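Local coordinates for Galactose/lactose metabolism regulatory protein GAL80 (Kluyveromyces lactis, PDB 3E1K) that represses lactose and galactose metabolic genes, probably by blocking activation by the transcriptional activator LAC9 when no inducing sugar is present, at residues E314-K326 with E363-V377. Residues are numbered along the deposited sequence; the frame is centred on the assembly and turned at random.
Sequences EISNLVLYFYGIK and EQTMEVFHLRNYNSV
Phe-322 and Glu-367 form an antiparallel hydrogen-bonded pair: Phe-322 N reaches Glu-367 O at 2.8 Å, and Glu-367 N returns to Phe-322 O. On the face carrying Leu-320, Phe-322, Glu-367 and Phe-369 the packing is tight, Leu-320 and Phe-322 being buried against Leu-304 and helix 157-167 closing this side through Leu-165. Glu-367 lays its CG against CD2 of the Phe-322 ring, its carboxylate turned 83° from the ring plane and salt-bridged to Arg-161, while Leu-320 CB meets Phe-369 CB at 3.9 Å. The strand axes run at 167°, and 364-370 is, within this chain, the edge strand of the large mixed sheet, next to 319-323, in the C-terminal domain that follows the Rossmann fold. The other face is more open, Met-366 and Val-368 being exposed: Tyr-321 CD2 lies 3.7 Å from Val-368 CG2, the two side chains side by side, and Leu-289 of the second subunit packs on Tyr-321 and Met-366. The Tyr-323 ring, its CG anti to the backbone N (chi1 161°), comes alongside Thr-365 O and brings CD1 to 4.2 Å from Met-366 CG; an alanine here would probably leave Met-366 CG without this aromatic neighbour. Near the start of strand 319-323, His-370 NE2 hydrogen-bonds to the bound activator peptide's backbone, and Asn-317 ND2 does so weakly.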
loop_
_atom_site.group_PDB
_atom_site.type_symbol
_atom_site.label_atom_id
_atom_site.label_comp_id
_atom_site.label_asym_id
_atom_site.label_seq_id
_atom_site.Cartn_x
_atom_site.Cartn_y
_atom_site.Cartn_z
ATOM N N GLU A 314 -1.409 -1.687 19.376
ATOM C CA GLU A 314 -2.346 -1.700 20.479
ATOM C C GLU A 314 -1.584 -1.978 21.747
ATOM O O GLU A 314 -1.907 -1.522 22.798
ATOM C CB GLU A 314 -3.303 -2.859 20.218
ATOM C CG GLU A 314 -3.400 -3.103 18.723
ATOM C CD GLU A 314 -3.117 -4.534 18.339
ATOM O OE1 GLU A 314 -3.424 -5.322 19.273
ATOM O OE2 GLU A 314 -2.656 -4.779 17.194
ATOM N N ILE A 315 -0.570 -2.788 21.543
ATOM C CA ILE A 315 0.289 -3.274 22.598
ATOM C C ILE A 315 1.654 -2.594 22.397
ATOM O O ILE A 315 2.400 -2.506 23.353
ATOM C CB ILE A 315 0.600 -4.751 22.358
ATOM C CG1 ILE A 315 -0.697 -5.599 22.208
ATOM C CG2 ILE A 315 1.675 -5.225 23.283
ATOM C CD1 ILE A 315 -0.517 -6.873 21.443
ATOM N N SER A 316 2.056 -2.282 21.168
ATOM C CA SER A 316 3.398 -1.724 20.899
ATOM C C SER A 316 3.875 -0.330 21.235
ATOM O O SER A 316 3.115 0.658 21.279
ATOM C CB SER A 316 3.959 -2.115 19.546
ATOM O OG SER A 316 4.246 -3.504 19.543
ATOM N N ASN A 317 5.181 -0.331 21.481
ATOM C CA ASN A 317 5.844 0.889 21.892
ATOM C C ASN A 317 6.447 1.094 20.530
ATOM O O ASN A 317 7.158 0.199 20.028
ATOM C CB ASN A 317 6.968 0.590 22.889
ATOM C CG ASN A 317 7.780 1.831 23.308
ATOM O OD1 ASN A 317 7.219 2.887 23.602
ATOM N ND2 ASN A 317 9.096 1.693 23.345
ATOM N N LEU A 318 6.055 2.218 19.915
ATOM C CA LEU A 318 6.565 2.565 18.597
ATOM C C LEU A 318 7.447 3.820 18.674
ATOM O O LEU A 318 7.849 4.289 19.754
ATOM C CB LEU A 318 5.448 2.765 17.596
ATOM C CG LEU A 318 4.190 2.135 18.169
ATOM C CD1 LEU A 318 3.005 3.152 18.164
ATOM C CD2 LEU A 318 3.781 0.752 17.633
ATOM N N VAL A 319 7.641 4.392 17.492
ATOM C CA VAL A 319 8.417 5.605 17.369
ATOM C C VAL A 319 7.784 6.495 16.348
ATOM O O VAL A 319 7.333 6.079 15.303
ATOM C CB VAL A 319 9.704 5.214 16.769
ATOM C CG1 VAL A 319 10.464 6.458 16.384
ATOM C CG2 VAL A 319 10.457 4.497 17.827
ATOM N N LEU A 320 7.800 7.775 16.637
ATOM C CA LEU A 320 7.173 8.673 15.717
ATOM C C LEU A 320 8.022 9.783 15.164
ATOM O O LEU A 320 8.492 10.660 15.868
ATOM C CB LEU A 320 5.972 9.328 16.349
ATOM C CG LEU A 320 5.271 10.164 15.292
ATOM C CD1 LEU A 320 4.041 9.339 14.946
ATOM C CD2 LEU A 320 4.781 11.263 16.264
ATOM N N TYR A 321 8.081 9.762 13.844
ATOM C CA TYR A 321 8.867 10.752 13.176
ATOM C C TYR A 321 7.855 11.629 12.540
ATOM O O TYR A 321 6.924 11.202 11.858
ATOM C CB TYR A 321 9.639 10.136 12.009
ATOM C CG TYR A 321 10.548 8.999 12.444
ATOM C CD1 TYR A 321 10.181 7.652 12.277
ATOM C CD2 TYR A 321 11.804 9.277 12.985
ATOM C CE1 TYR A 321 11.038 6.632 12.608
ATOM C CE2 TYR A 321 12.673 8.264 13.330
ATOM C CZ TYR A 321 12.277 6.950 13.158
ATOM O OH TYR A 321 13.095 5.919 13.546
ATOM N N PHE A 322 8.109 12.903 12.723
ATOM C CA PHE A 322 7.239 13.778 12.012
ATOM C C PHE A 322 8.143 14.825 11.394
ATOM O O PHE A 322 9.214 15.114 11.873
ATOM C CB PHE A 322 6.303 14.379 13.023
ATOM C CG PHE A 322 6.059 15.842 12.816
ATOM C CD1 PHE A 322 4.932 16.346 12.167
ATOM C CD2 PHE A 322 6.988 16.746 13.297
ATOM C CE1 PHE A 322 4.714 17.703 11.998
ATOM C CE2 PHE A 322 6.801 18.102 13.100
ATOM C CZ PHE A 322 5.667 18.588 12.467
ATOM N N TYR A 323 7.622 15.544 10.423
ATOM C CA TYR A 323 8.355 16.654 9.872
ATOM C C TYR A 323 7.396 17.685 9.270
ATOM O O TYR A 323 6.538 17.367 8.469
ATOM C CB TYR A 323 9.264 16.130 8.795
ATOM C CG TYR A 323 9.664 17.289 7.934
ATOM C CD1 TYR A 323 10.665 18.176 8.345
ATOM C CD2 TYR A 323 9.023 17.509 6.719
ATOM C CE1 TYR A 323 11.024 19.248 7.557
ATOM C CE2 TYR A 323 9.380 18.576 5.928
ATOM C CZ TYR A 323 10.389 19.447 6.342
ATOM O OH TYR A 323 10.752 20.532 5.577
ATOM N N GLY A 324 7.605 18.960 9.559
ATOM C CA GLY A 324 6.710 19.925 8.965
ATOM C C GLY A 324 6.758 21.146 9.888
ATOM O O GLY A 324 7.662 21.294 10.728
ATOM N N ILE A 325 5.730 21.982 9.801
ATOM C CA ILE A 325 5.723 23.204 10.588
ATOM C C ILE A 325 5.400 23.190 12.067
ATOM O O ILE A 325 4.228 22.989 12.452
ATOM C CB ILE A 325 4.964 24.344 9.876
ATOM C CG1 ILE A 325 3.497 23.991 9.634
ATOM C CG2 ILE A 325 5.571 24.663 8.485
ATOM C CD1 ILE A 325 2.629 25.052 9.155
ATOM N N LYS A 326 6.426 23.567 12.841
ATOM C CA LYS A 326 6.445 23.710 14.298
ATOM C C LYS A 326 5.060 23.969 14.841
ATOM O O LYS A 326 4.627 23.301 15.797
ATOM C CB LYS A 326 7.231 24.974 14.681
ATOM C CG LYS A 326 8.620 25.140 14.071
ATOM C CD LYS A 326 9.261 26.411 14.594
ATOM C CE LYS A 326 10.710 26.467 14.101
ATOM N NZ LYS A 326 11.454 27.722 14.868
ATOM N N GLU A 363 8.606 27.587 7.799
ATOM C CA GLU A 363 9.770 26.964 8.457
ATOM C C GLU A 363 9.403 25.608 9.051
ATOM O O GLU A 363 8.852 25.482 10.154
ATOM C CB GLU A 363 10.544 27.895 9.405
ATOM C CG GLU A 363 11.981 27.445 9.791
ATOM C CD GLU A 363 13.009 28.595 10.008
ATOM O OE1 GLU A 363 13.005 29.227 11.101
ATOM O OE2 GLU A 363 13.826 28.791 9.062
ATOM N N GLN A 364 9.688 24.583 8.240
ATOM C CA GLN A 364 9.366 23.202 8.607
ATOM C C GLN A 364 10.406 22.644 9.541
ATOM O O GLN A 364 11.594 23.010 9.479
ATOM C CB GLN A 364 9.412 22.303 7.425
ATOM C CG GLN A 364 8.984 22.962 6.139
ATOM C CD GLN A 364 7.917 22.145 5.412
ATOM O OE1 GLN A 364 8.232 21.096 4.832
ATOM N NE2 GLN A 364 6.687 22.644 5.389
ATOM N N THR A 365 9.918 21.736 10.395
ATOM C CA THR A 365 10.732 21.141 11.443
ATOM C C THR A 365 10.655 19.625 11.581
ATOM O O THR A 365 9.651 18.993 11.232
ATOM C CB THR A 365 10.312 21.845 12.738
ATOM O OG1 THR A 365 11.016 23.099 12.831
ATOM C CG2 THR A 365 10.553 21.059 13.999
ATOM N N MET A 366 11.730 19.043 12.103
ATOM C CA MET A 366 11.754 17.590 12.304
ATOM C C MET A 366 11.518 17.167 13.761
ATOM O O MET A 366 12.079 17.707 14.720
ATOM C CB MET A 366 13.056 16.984 11.758
ATOM C CG MET A 366 12.917 15.751 10.863
ATOM S SD MET A 366 12.968 14.168 11.769
ATOM C CE MET A 366 13.569 13.027 10.418
ATOM N N GLU A 367 10.776 16.118 13.966
ATOM C CA GLU A 367 10.698 15.707 15.305
ATOM C C GLU A 367 10.493 14.266 15.526
ATOM O O GLU A 367 9.732 13.647 14.865
ATOM C CB GLU A 367 9.788 16.616 16.069
ATOM C CG GLU A 367 8.356 16.229 16.149
ATOM C CD GLU A 367 7.806 16.613 17.467
ATOM O OE1 GLU A 367 8.514 17.335 18.164
ATOM O OE2 GLU A 367 6.710 16.187 17.814
ATOM N N VAL A 368 11.241 13.728 16.466
ATOM C CA VAL A 368 11.265 12.299 16.693
ATOM C C VAL A 368 10.694 12.024 18.038
ATOM O O VAL A 368 11.316 12.318 19.063
ATOM C CB VAL A 368 12.685 11.702 16.659
ATOM C CG1 VAL A 368 12.621 10.185 16.940
ATOM C CG2 VAL A 368 13.271 11.835 15.233
ATOM N N PHE A 369 9.520 11.411 18.012
ATOM C CA PHE A 369 8.868 11.025 19.244
ATOM C C PHE A 369 8.917 9.528 19.513
ATOM O O PHE A 369 8.169 8.781 18.902
ATOM C CB PHE A 369 7.427 11.507 19.271
ATOM C CG PHE A 369 6.722 11.147 20.537
ATOM C CD1 PHE A 369 7.157 11.668 21.730
ATOM C CD2 PHE A 369 5.705 10.202 20.552
ATOM C CE1 PHE A 369 6.551 11.352 22.905
ATOM C CE2 PHE A 369 5.062 9.894 21.734
ATOM C CZ PHE A 369 5.512 10.436 22.910
ATOM N N HIS A 370 9.785 9.102 20.418
ATOM C CA HIS A 370 9.897 7.700 20.791
ATOM C C HIS A 370 10.084 7.836 22.274
ATOM O O HIS A 370 10.752 8.758 22.725
ATOM C CB HIS A 370 11.158 7.073 20.380
ATOM C CG HIS A 370 11.285 5.674 20.874
ATOM N ND1 HIS A 370 12.400 5.221 21.533
ATOM C CD2 HIS A 370 10.433 4.627 20.823
ATOM C CE1 HIS A 370 12.229 3.953 21.859
ATOM N NE2 HIS A 370 11.045 3.567 21.430
ATOM N N LEU A 371 9.469 6.929 23.005
ATOM C CA LEU A 371 9.516 6.971 24.460
ATOM C C LEU A 371 10.056 5.657 25.042
ATOM O O LEU A 371 9.349 4.704 25.379
ATOM C CB LEU A 371 8.094 7.108 24.984
ATOM C CG LEU A 371 7.476 8.448 25.373
ATOM C CD1 LEU A 371 5.950 8.244 25.661
ATOM C CD2 LEU A 371 8.193 8.748 26.701
ATOM N N ARG A 372 11.379 5.651 25.033
ATOM C CA ARG A 372 12.160 4.570 25.545
ATOM C C ARG A 372 11.513 3.807 26.709
ATOM O O ARG A 372 10.942 4.368 27.660
ATOM C CB ARG A 372 13.487 5.209 25.906
ATOM C CG ARG A 372 14.595 4.268 26.152
ATOM C CD ARG A 372 15.863 5.029 25.927
ATOM N NE ARG A 372 16.803 4.268 25.125
ATOM C CZ ARG A 372 17.771 3.511 25.665
ATOM N NH1 ARG A 372 17.898 3.385 26.995
ATOM N NH2 ARG A 372 18.594 2.892 24.835
ATOM N N ASN A 373 11.600 2.483 26.634
ATOM C CA ASN A 373 11.024 1.667 27.688
ATOM C C ASN A 373 9.708 2.260 28.275
ATOM O O ASN A 373 9.598 2.728 29.452
ATOM C CB ASN A 373 12.120 1.401 28.723
ATOM C CG ASN A 373 12.723 2.676 29.361
ATOM O OD1 ASN A 373 13.925 2.842 29.392
ATOM N ND2 ASN A 373 11.866 3.525 29.956
ATOM N N TYR A 374 8.630 2.318 27.518
ATOM C CA TYR A 374 7.356 2.738 28.067
ATOM C C TYR A 374 6.648 1.447 27.915
ATOM O O TYR A 374 6.775 0.804 26.911
ATOM C CB TYR A 374 6.735 3.819 27.197
ATOM C CG TYR A 374 5.237 3.867 27.113
ATOM C CD1 TYR A 374 4.479 4.244 28.164
ATOM C CD2 TYR A 374 4.585 3.577 25.968
ATOM C CE1 TYR A 374 3.127 4.286 28.081
ATOM C CE2 TYR A 374 3.252 3.624 25.896
ATOM C CZ TYR A 374 2.539 3.981 26.956
ATOM O OH TYR A 374 1.207 4.040 26.894
ATOM N N ASN A 375 5.968 0.983 28.933
ATOM C CA ASN A 375 5.337 -0.343 28.857
ATOM C C ASN A 375 3.955 -0.177 28.229
ATOM O O ASN A 375 2.949 -0.022 28.851
ATOM C CB ASN A 375 5.204 -1.077 30.194
ATOM C CG ASN A 375 4.592 -2.474 30.028
ATOM O OD1 ASN A 375 3.938 -2.773 29.016
ATOM N ND2 ASN A 375 4.883 -3.350 31.002
ATOM N N SER A 376 3.927 -0.268 26.912
ATOM C CA SER A 376 2.695 -0.098 26.227
ATOM C C SER A 376 1.809 -1.238 26.559
ATOM O O SER A 376 0.581 -1.080 26.647
ATOM C CB SER A 376 3.130 -0.254 24.786
ATOM O OG SER A 376 3.955 -1.404 24.726
ATOM N N VAL A 377 2.449 -2.405 26.621
ATOM C CA VAL A 377 1.714 -3.633 26.835
ATOM C C VAL A 377 0.695 -3.371 27.921
ATOM O O VAL A 377 -0.507 -3.530 27.702
ATOM C CB VAL A 377 2.653 -4.758 27.216
ATOM C CG1 VAL A 377 1.816 -5.977 27.669
ATOM C CG2 VAL A 377 3.572 -5.095 26.026
#